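Local coordinates for tRNA (cytosine(72)-C(5))-methyltransferase (PDB 5ZVE), which methylates the C5 position of cytosine 72 in several tRNAs, using S-adenosyl-L-methionine as the methyl donor, at residues E21-H35 and R363-F375. Sequence-based numbering, arbitrary orientation.
Sequences EANKIMKKLREPVEH and RFYPHKHLTQGFF
H367 drops its ring as a knob into a hole formed by E21, K24, I25 and K28 on helix 19-29, joining the N-terminal ferredoxin-like region to the Rossmann-type methyltransferase domain. The knob is carried by the short helix 366-369, which sits in the connection between antiparallel strands 361-364 and 374-381. CG of H367 lies between the backbone N and the carbonyl carbon (chi1 65°), directing the ring at the long helix. Its NE2 donates a nearly straight hydrogen bond of 2.8 Å (167°) to E21 OE1; the acceptor lies close to the imidazole plane, whereas the donor arrives from above the carboxylate plane. The E21 carboxylate also has long salt bridges, through OE1 to K368 and through OE2 to K24. Replacing H367 with an alanine would probably leave E21 OE1 without its hydrogen-bond donor and open a gap between K24 and I25.

Apolar contacts extend this seat. I25 CG1 reaches 3.3 Å from H367 CE1, while its CD1 touches the Y365 ring. P366, the first residue of the short helix, packs its CG against L29 CD2 (4.0 Å) and its CB against K28 CB.

Farther along, L370 leaves the helix with positive phi and lies against E34 and H35. One water donates to both E34 OE2 and P366 O, another to H35 O and L370 O. E34 OE1 is held by R282, which also bonds Q372 OE1 through its backbone N; the Q372 side chain, touched by V33 CG1, lies about 5 Å from that of C323, the predicted nucleophile. The H35 ring stacks with Y72, and L370 CD2 makes a CH-pi contact with H35, 3.8 Å from the ring centroid and 12° off its normal.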
ATOM      1  N   GLU A  21      14.573 -18.108   0.132  1.00 35.45           N
ATOM      2  CA  GLU A  21      13.611 -17.118  -0.336  1.00 37.12           C
ATOM      3  C   GLU A  21      12.974 -16.354   0.819  1.00 37.76           C
ATOM      4  O   GLU A  21      12.758 -15.145   0.718  1.00 33.39           O
ATOM      5  CB  GLU A  21      12.534 -17.789  -1.186  1.00 37.62           C
ATOM      6  CG  GLU A  21      13.068 -18.332  -2.490  1.00 35.72           C
ATOM      7  CD  GLU A  21      13.447 -17.226  -3.452  1.00 39.37           C
ATOM      8  OE1 GLU A  21      12.535 -16.507  -3.911  1.00 33.57           O
ATOM      9  OE2 GLU A  21      14.654 -17.066  -3.736  1.00 46.35           O
ATOM     10  N   ALA A  22      12.676 -17.063   1.906  1.00 35.38           N
ATOM     11  CA  ALA A  22      12.110 -16.445   3.101  1.00 34.55           C
ATOM     12  C   ALA A  22      13.036 -15.368   3.654  1.00 32.55           C
ATOM     13  O   ALA A  22      12.581 -14.308   4.085  1.00 32.67           O
ATOM     14  CB  ALA A  22      11.833 -17.494   4.169  1.00 29.12           C
ATOM     15  N   ASN A  23      14.334 -15.646   3.651  1.00 31.86           N
ATOM     16  CA  ASN A  23      15.310 -14.692   4.165  1.00 36.06           C
ATOM     17  C   ASN A  23      15.436 -13.471   3.259  1.00 31.44           C
ATOM     18  O   ASN A  23      15.597 -12.347   3.740  1.00 31.88           O
ATOM     19  CB  ASN A  23      16.678 -15.360   4.349  1.00 36.56           C
ATOM     20  CG  ASN A  23      16.765 -16.175   5.633  1.00 41.35           C
ATOM     21  OD1 ASN A  23      16.125 -15.852   6.634  1.00 41.22           O
ATOM     22  ND2 ASN A  23      17.560 -17.235   5.607  1.00 43.83           N
ATOM     23  N   LYS A  24      15.355 -13.697   1.950  1.00 31.26           N
ATOM     24  CA  LYS A  24      15.412 -12.610   0.970  1.00 28.31           C
ATOM     25  C   LYS A  24      14.183 -11.715   1.055  1.00 26.86           C
ATOM     26  O   LYS A  24      14.273 -10.506   0.869  1.00 26.18           O
ATOM     27  CB  LYS A  24      15.542 -13.160  -0.451  1.00 33.39           C
ATOM     28  CG  LYS A  24      16.900 -13.746  -0.784  1.00 40.06           C
ATOM     29  CD  LYS A  24      16.842 -14.568  -2.063  1.00 40.73           C
ATOM     30  CE  LYS A  24      18.195 -15.176  -2.388  1.00 45.27           C
ATOM     31  NZ  LYS A  24      18.140 -16.036  -3.601  1.00 50.20           N
ATOM     32  N   ILE A  25      13.031 -12.321   1.322  1.00 26.54           N
ATOM     33  CA  ILE A  25      11.778 -11.582   1.415  1.00 27.27           C
ATOM     34  C   ILE A  25      11.766 -10.710   2.671  1.00 24.86           C
ATOM     35  O   ILE A  25      11.450  -9.521   2.613  1.00 26.80           O
ATOM     36  CB  ILE A  25      10.568 -12.532   1.428  1.00 29.88           C
ATOM     37  CG1 ILE A  25      10.294 -13.062   0.019  1.00 26.00           C
ATOM     38  CG2 ILE A  25       9.335 -11.833   1.991  1.00 27.74           C
ATOM     39  CD1 ILE A  25       9.604 -14.413  -0.005  1.00 32.16           C
ATOM     40  N   MET A  26      12.133 -11.299   3.801  1.00 25.30           N
ATOM     41  CA  MET A  26      12.152 -10.563   5.060  1.00 26.37           C
ATOM     42  C   MET A  26      13.179  -9.436   5.035  1.00 24.76           C
ATOM     43  O   MET A  26      12.919  -8.348   5.539  1.00 28.53           O
ATOM     44  CB  MET A  26      12.424 -11.510   6.226  1.00 25.93           C
ATOM     45  CG  MET A  26      11.203 -12.289   6.663  1.00 27.07           C
ATOM     46  SD  MET A  26      11.501 -13.333   8.100  1.00 29.98           S
ATOM     47  CE  MET A  26      12.609 -14.563   7.422  1.00 29.20           C
ATOM     48  N   LYS A  27      14.337  -9.695   4.437  1.00 27.77           N
ATOM     49  CA  LYS A  27      15.368  -8.671   4.309  1.00 27.59           C
ATOM     50  C   LYS A  27      14.857  -7.460   3.537  1.00 28.34           C
ATOM     51  O   LYS A  27      15.060  -6.319   3.947  1.00 24.78           O
ATOM     52  CB  LYS A  27      16.615  -9.230   3.625  1.00 27.60           C
ATOM     53  CG  LYS A  27      17.735  -8.203   3.489  1.00 31.30           C
ATOM     54  CD  LYS A  27      18.918  -8.750   2.707  1.00 34.76           C
ATOM     55  CE  LYS A  27      19.805  -7.622   2.186  1.00 45.53           C
ATOM     56  NZ  LYS A  27      20.870  -8.125   1.268  1.00 50.52           N
ATOM     57  N   LYS A  28      14.206  -7.712   2.407  1.00 27.43           N
ATOM     58  CA  LYS A  28      13.709  -6.632   1.564  1.00 21.26           C
ATOM     59  C   LYS A  28      12.481  -5.957   2.167  1.00 22.13           C
ATOM     60  O   LYS A  28      12.290  -4.752   1.994  1.00 20.22           O
ATOM     61  CB  LYS A  28      13.398  -7.153   0.160  1.00 24.06           C
ATOM     62  CG  LYS A  28      14.646  -7.463  -0.649  1.00 27.09           C
ATOM     63  CD  LYS A  28      15.740  -6.437  -0.370  1.00 22.72           C
ATOM     64  CE  LYS A  28      16.968  -6.674  -1.232  1.00 26.49           C
ATOM     65  NZ  LYS A  28      18.046  -5.689  -0.929  1.00 35.57           N
ATOM     66  N   LEU A  29      11.663  -6.730   2.883  1.00 20.76           N
ATOM     67  CA  LEU A  29      10.474  -6.192   3.542  1.00 24.83           C
ATOM     68  C   LEU A  29      10.826  -5.097   4.547  1.00 24.27           C
ATOM     69  O   LEU A  29      10.019  -4.203   4.813  1.00 22.75           O
ATOM     70  CB  LEU A  29       9.692  -7.302   4.255  1.00 24.76           C
ATOM     71  CG  LEU A  29       8.703  -8.137   3.440  1.00 27.67           C
ATOM     72  CD1 LEU A  29       8.012  -9.166   4.334  1.00 24.23           C
ATOM     73  CD2 LEU A  29       7.682  -7.244   2.759  1.00 21.36           C
ATOM     74  N   ARG A  30      12.034  -5.159   5.094  1.00 21.91           N
ATOM     75  CA  ARG A  30      12.453  -4.171   6.083  1.00 25.45           C
ATOM     76  C   ARG A  30      12.750  -2.820   5.441  1.00 25.06           C
ATOM     77  O   ARG A  30      12.808  -1.803   6.125  1.00 30.22           O
ATOM     78  CB  ARG A  30      13.688  -4.656   6.845  1.00 30.97           C
ATOM     79  CG  ARG A  30      13.948  -3.905   8.150  1.00 35.87           C
ATOM     80  CD  ARG A  30      13.603  -4.771   9.325  1.00 34.34           C
ATOM     81  NE  ARG A  30      13.513  -4.045  10.592  1.00 33.52           N
ATOM     82  CZ  ARG A  30      14.518  -3.863  11.444  1.00 28.60           C
ATOM     83  NH1 ARG A  30      15.721  -4.355  11.186  1.00 25.71           N
ATOM     84  NH2 ARG A  30      14.303  -3.197  12.569  1.00 32.58           N
ATOM     85  N   GLU A  31      12.903  -2.814   4.120  1.00 22.63           N
ATOM     86  CA  GLU A  31      13.280  -1.608   3.387  1.00 23.36           C
ATOM     87  C   GLU A  31      12.102  -1.031   2.600  1.00 22.90           C
ATOM     88  O   GLU A  31      11.164  -1.757   2.259  1.00 20.62           O
ATOM     89  CB  GLU A  31      14.434  -1.910   2.424  1.00 20.39           C
ATOM     90  CG  GLU A  31      15.599  -2.683   3.025  1.00 24.96           C
ATOM     91  CD  GLU A  31      16.652  -3.031   1.984  1.00 27.88           C
ATOM     92  OE1 GLU A  31      16.426  -2.745   0.788  1.00 27.88           O
ATOM     93  OE2 GLU A  31      17.701  -3.597   2.357  1.00 31.97           O
ATOM     94  N   PRO A  32      12.145   0.281   2.313  1.00 22.66           N
ATOM     95  CA  PRO A  32      11.122   0.877   1.447  1.00 15.74           C
ATOM     96  C   PRO A  32      11.217   0.307   0.038  1.00 20.26           C
ATOM     97  O   PRO A  32      12.262  -0.234  -0.327  1.00 20.20           O
ATOM     98  CB  PRO A  32      11.462   2.374   1.462  1.00 18.34           C
ATOM     99  CG  PRO A  32      12.377   2.562   2.642  1.00 19.53           C
ATOM    100  CD  PRO A  32      13.118   1.277   2.786  1.00 20.77           C
ATOM    101  N   VAL A  33      10.148   0.426  -0.739  1.00 17.13           N
ATOM    102  CA  VAL A  33      10.166  -0.091  -2.100  1.00 22.10           C
ATOM    103  C   VAL A  33      11.272   0.611  -2.878  1.00 25.13           C
ATOM    104  O   VAL A  33      11.552   1.794  -2.651  1.00 20.40           O
ATOM    105  CB  VAL A  33       8.806   0.082  -2.810  1.00 22.14           C
ATOM    106  CG1 VAL A  33       7.715  -0.674  -2.047  1.00 20.87           C
ATOM    107  CG2 VAL A  33       8.445   1.551  -2.963  1.00 17.98           C
ATOM    108  N   GLU A  34      11.934  -0.139  -3.754  1.00 24.89           N
ATOM    109  CA  GLU A  34      13.028   0.401  -4.552  1.00 20.96           C
ATOM    110  C   GLU A  34      12.486   1.327  -5.633  1.00 20.37           C
ATOM    111  O   GLU A  34      13.120   2.324  -5.989  1.00 22.80           O
ATOM    112  CB  GLU A  34      13.852  -0.730  -5.177  1.00 22.28           C
ATOM    113  CG  GLU A  34      14.602  -1.606  -4.172  1.00 22.02           C
ATOM    114  CD  GLU A  34      13.717  -2.634  -3.466  1.00 23.19           C
ATOM    115  OE1 GLU A  34      12.495  -2.672  -3.719  1.00 21.43           O
ATOM    116  OE2 GLU A  34      14.255  -3.413  -2.655  1.00 23.33           O
ATOM    117  N   HIS A  35      11.313   0.981  -6.157  1.00 21.68           N
ATOM    118  CA  HIS A  35      10.636   1.802  -7.155  1.00 20.93           C
ATOM    119  C   HIS A  35       9.336   2.352  -6.581  1.00 21.21           C
ATOM    120  O   HIS A  35       8.385   1.603  -6.327  1.00 23.23           O
ATOM    121  CB  HIS A  35      10.355   1.004  -8.432  1.00 22.48           C
ATOM    122  CG  HIS A  35      11.574   0.721  -9.255  1.00 26.16           C
ATOM    123  ND1 HIS A  35      11.520   0.068 -10.465  1.00 23.32           N
ATOM    124  CD2 HIS A  35      12.885   0.989  -9.028  1.00 20.89           C
ATOM    125  CE1 HIS A  35      12.742  -0.041 -10.962  1.00 20.31           C
ATOM    126  NE2 HIS A  35      13.587   0.507 -10.108  1.00 22.83           N
ATOM    127  N   ARG A 363       1.255 -13.273  -7.963  1.00 18.60           N
ATOM    128  CA  ARG A 363       1.887 -12.809  -6.734  1.00 19.67           C
ATOM    129  C   ARG A 363       3.017 -11.837  -7.024  1.00 23.96           C
ATOM    130  O   ARG A 363       3.700 -11.945  -8.039  1.00 21.03           O
ATOM    131  CB  ARG A 363       2.426 -13.982  -5.914  1.00 23.59           C
ATOM    132  CG  ARG A 363       1.469 -14.500  -4.846  1.00 25.15           C
ATOM    133  CD  ARG A 363       2.081 -15.673  -4.109  1.00 22.88           C
ATOM    134  NE  ARG A 363       1.264 -16.129  -2.989  1.00 23.46           N
ATOM    135  CZ  ARG A 363       1.478 -15.782  -1.723  1.00 30.17           C
ATOM    136  NH1 ARG A 363       2.479 -14.961  -1.416  1.00 26.32           N
ATOM    137  NH2 ARG A 363       0.692 -16.251  -0.763  1.00 26.29           N
ATOM    138  N   PHE A 364       3.204 -10.892  -6.110  1.00 21.31           N
ATOM    139  CA  PHE A 364       4.328  -9.978  -6.159  1.00 22.56           C
ATOM    140  C   PHE A 364       5.189 -10.166  -4.919  1.00 22.39           C
ATOM    141  O   PHE A 364       4.676 -10.341  -3.813  1.00 21.67           O
ATOM    142  CB  PHE A 364       3.851  -8.529  -6.275  1.00 23.35           C
ATOM    143  CG  PHE A 364       3.224  -8.197  -7.604  1.00 21.62           C
ATOM    144  CD1 PHE A 364       1.868  -8.382  -7.815  1.00 21.90           C
ATOM    145  CD2 PHE A 364       3.997  -7.695  -8.639  1.00 22.74           C
ATOM    146  CE1 PHE A 364       1.292  -8.077  -9.038  1.00 25.92           C
ATOM    147  CE2 PHE A 364       3.429  -7.383  -9.867  1.00 22.95           C
ATOM    148  CZ  PHE A 364       2.073  -7.576 -10.066  1.00 20.05           C
ATOM    149  N   TYR A 365       6.501 -10.168  -5.123  1.00 21.92           N
ATOM    150  CA  TYR A 365       7.463 -10.319  -4.041  1.00 24.17           C
ATOM    151  C   TYR A 365       8.409  -9.130  -4.029  1.00 24.66           C
ATOM    152  O   TYR A 365       8.782  -8.633  -5.091  1.00 24.91           O
ATOM    153  CB  TYR A 365       8.253 -11.614  -4.195  1.00 26.31           C
ATOM    154  CG  TYR A 365       7.424 -12.869  -4.058  1.00 23.79           C
ATOM    155  CD1 TYR A 365       7.108 -13.377  -2.806  1.00 27.36           C
ATOM    156  CD2 TYR A 365       6.968 -13.550  -5.181  1.00 22.00           C
ATOM    157  CE1 TYR A 365       6.355 -14.531  -2.673  1.00 24.50           C
ATOM    158  CE2 TYR A 365       6.213 -14.706  -5.058  1.00 24.02           C
ATOM    159  CZ  TYR A 365       5.911 -15.189  -3.800  1.00 25.02           C
ATOM    160  OH  TYR A 365       5.165 -16.337  -3.659  1.00 33.56           O
ATOM    161  N   PRO A 366       8.809  -8.672  -2.829  1.00 23.07           N
ATOM    162  CA  PRO A 366       9.694  -7.504  -2.734  1.00 25.10           C
ATOM    163  C   PRO A 366      11.074  -7.722  -3.362  1.00 24.93           C
ATOM    164  O   PRO A 366      11.620  -6.799  -3.965  1.00 24.93           O
ATOM    165  CB  PRO A 366       9.813  -7.273  -1.219  1.00 26.30           C
ATOM    166  CG  PRO A 366       9.484  -8.587  -0.598  1.00 28.47           C
ATOM    167  CD  PRO A 366       8.460  -9.216  -1.507  1.00 26.45           C
ATOM    168  N   HIS A 367      11.628  -8.921  -3.223  1.00 25.07           N
ATOM    169  CA  HIS A 367      12.971  -9.191  -3.729  1.00 25.31           C
ATOM    170  C   HIS A 367      12.974  -9.475  -5.226  1.00 26.76           C
ATOM    171  O   HIS A 367      13.992  -9.307  -5.888  1.00 27.13           O
ATOM    172  CB  HIS A 367      13.608 -10.356  -2.961  1.00 31.87           C
ATOM    173  CG  HIS A 367      12.921 -11.671  -3.161  1.00 31.00           C
ATOM    174  ND1 HIS A 367      11.580 -11.862  -2.902  1.00 31.32           N
ATOM    175  CD2 HIS A 367      13.397 -12.868  -3.578  1.00 30.27           C
ATOM    176  CE1 HIS A 367      11.258 -13.116  -3.166  1.00 27.25           C
ATOM    177  NE2 HIS A 367      12.341 -13.749  -3.574  1.00 30.82           N
ATOM    178  N   LYS A 368      11.841  -9.910  -5.764  1.00 27.03           N
ATOM    179  CA  LYS A 368      11.754 -10.192  -7.196  1.00 25.25           C
ATOM    180  C   LYS A 368      11.248  -9.008  -8.022  1.00 23.19           C
ATOM    181  O   LYS A 368      11.726  -8.779  -9.128  1.00 22.71           O
ATOM    182  CB  LYS A 368      10.857 -11.409  -7.449  1.00 28.27           C
ATOM    183  CG  LYS A 368      11.397 -12.718  -6.896  1.00 27.57           C
ATOM    184  CD  LYS A 368      10.495 -13.888  -7.274  1.00 32.86           C
ATOM    185  CE  LYS A 368      11.119 -15.222  -6.884  1.00 33.05           C
ATOM    186  NZ  LYS A 368      10.191 -16.363  -7.126  1.00 34.42           N
ATOM    187  N   HIS A 369      10.281  -8.261  -7.500  1.00 24.52           N
ATOM    188  CA  HIS A 369       9.614  -7.249  -8.316  1.00 22.73           C
ATOM    189  C   HIS A 369       9.761  -5.827  -7.794  1.00 24.12           C
ATOM    190  O   HIS A 369       9.230  -4.892  -8.398  1.00 20.18           O
ATOM    191  CB  HIS A 369       8.131  -7.590  -8.451  1.00 21.48           C
ATOM    192  CG  HIS A 369       7.878  -9.026  -8.774  1.00 27.98           C
ATOM    193  ND1 HIS A 369       7.234  -9.885  -7.906  1.00 24.07           N
ATOM    194  CD2 HIS A 369       8.192  -9.765  -9.865  1.00 25.54           C
ATOM    195  CE1 HIS A 369       7.158 -11.085  -8.452  1.00 25.37           C
ATOM    196  NE2 HIS A 369       7.733 -11.039  -9.643  1.00 25.07           N
ATOM    197  N   LEU A 370      10.461  -5.671  -6.671  1.00 23.69           N
ATOM    198  CA  LEU A 370      10.796  -4.351  -6.141  1.00 21.00           C
ATOM    199  C   LEU A 370       9.545  -3.638  -5.625  1.00 21.32           C
ATOM    200  O   LEU A 370       9.505  -2.410  -5.518  1.00 18.50           O
ATOM    201  CB  LEU A 370      11.503  -3.512  -7.212  1.00 19.58           C
ATOM    202  CG  LEU A 370      13.011  -3.675  -7.416  1.00 27.29           C
ATOM    203  CD1 LEU A 370      13.465  -5.125  -7.339  1.00 23.30           C
ATOM    204  CD2 LEU A 370      13.415  -3.057  -8.756  1.00 21.82           C
ATOM    205  N   THR A 371       8.529  -4.430  -5.295  1.00 20.68           N
ATOM    206  CA  THR A 371       7.236  -3.919  -4.854  1.00 19.39           C
ATOM    207  C   THR A 371       6.919  -4.409  -3.448  1.00 22.46           C
ATOM    208  O   THR A 371       7.701  -5.140  -2.846  1.00 22.81           O
ATOM    209  CB  THR A 371       6.091  -4.375  -5.774  1.00 18.90           C
ATOM    210  OG1 THR A 371       5.930  -5.794  -5.649  1.00 21.11           O
ATOM    211  CG2 THR A 371       6.372  -4.029  -7.222  1.00 18.31           C
ATOM    212  N   GLN A 372       5.769  -4.002  -2.924  1.00 20.87           N
ATOM    213  CA  GLN A 372       5.223  -4.636  -1.736  1.00 18.48           C
ATOM    214  C   GLN A 372       4.835  -6.071  -2.054  1.00 22.28           C
ATOM    215  O   GLN A 372       4.587  -6.411  -3.214  1.00 20.33           O
ATOM    216  CB  GLN A 372       4.023  -3.848  -1.209  1.00 17.85           C
ATOM    217  CG  GLN A 372       4.436  -2.533  -0.560  1.00 22.90           C
ATOM    218  CD  GLN A 372       3.275  -1.746   0.009  1.00 26.57           C
ATOM    219  OE1 GLN A 372       3.419  -1.062   1.024  1.00 29.30           O
ATOM    220  NE2 GLN A 372       2.124  -1.821  -0.648  1.00 20.76           N
ATOM    221  N   GLY A 373       4.797  -6.916  -1.028  1.00 21.21           N
ATOM    222  CA  GLY A 373       4.255  -8.251  -1.177  1.00 16.53           C
ATOM    223  C   GLY A 373       2.781  -8.111  -1.490  1.00 22.38           C
ATOM    224  O   GLY A 373       2.088  -7.297  -0.880  1.00 23.00           O
ATOM    225  N   PHE A 374       2.288  -8.895  -2.440  1.00 20.07           N
ATOM    226  CA  PHE A 374       0.946  -8.665  -2.951  1.00 19.12           C
ATOM    227  C   PHE A 374       0.374  -9.914  -3.591  1.00 18.73           C
ATOM    228  O   PHE A 374       1.103 -10.853  -3.913  1.00 22.44           O
ATOM    229  CB  PHE A 374       0.965  -7.517  -3.962  1.00 21.16           C
ATOM    230  CG  PHE A 374      -0.290  -6.692  -3.973  1.00 20.72           C
ATOM    231  CD1 PHE A 374      -0.452  -5.645  -3.077  1.00 19.78           C
ATOM    232  CD2 PHE A 374      -1.294  -6.944  -4.894  1.00 19.13           C
ATOM    233  CE1 PHE A 374      -1.595  -4.873  -3.093  1.00 17.08           C
ATOM    234  CE2 PHE A 374      -2.440  -6.175  -4.913  1.00 19.56           C
ATOM    235  CZ  PHE A 374      -2.592  -5.140  -4.011  1.00 19.96           C
ATOM    236  N   PHE A 375      -0.939  -9.917  -3.777  1.00 20.03           N
ATOM    237  CA  PHE A 375      -1.624 -11.074  -4.328  1.00 18.81           C
ATOM    238  C   PHE A 375      -2.848 -10.637  -5.118  1.00 20.60           C
ATOM    239  O   PHE A 375      -3.608  -9.783  -4.670  1.00 21.51           O
ATOM    240  CB  PHE A 375      -2.023 -12.037  -3.203  1.00 19.50           C
ATOM    241  CG  PHE A 375      -2.765 -13.250  -3.681  1.00 21.54           C
ATOM    242  CD1 PHE A 375      -2.078 -14.339  -4.193  1.00 23.64           C
ATOM    243  CD2 PHE A 375      -4.149 -13.304  -3.614  1.00 21.97           C
ATOM    244  CE1 PHE A 375      -2.759 -15.458  -4.642  1.00 26.92           C
ATOM    245  CE2 PHE A 375      -4.837 -14.421  -4.052  1.00 21.24           C
ATOM    246  CZ  PHE A 375      -4.142 -15.500  -4.567  1.00 24.88           C
TER
HETATM  247  O   HOH W   1      14.060  -5.983  -3.528  1.00 28.35           O
HETATM  248  O   HOH W   2       7.689  -0.952  -6.848  1.00 23.71           O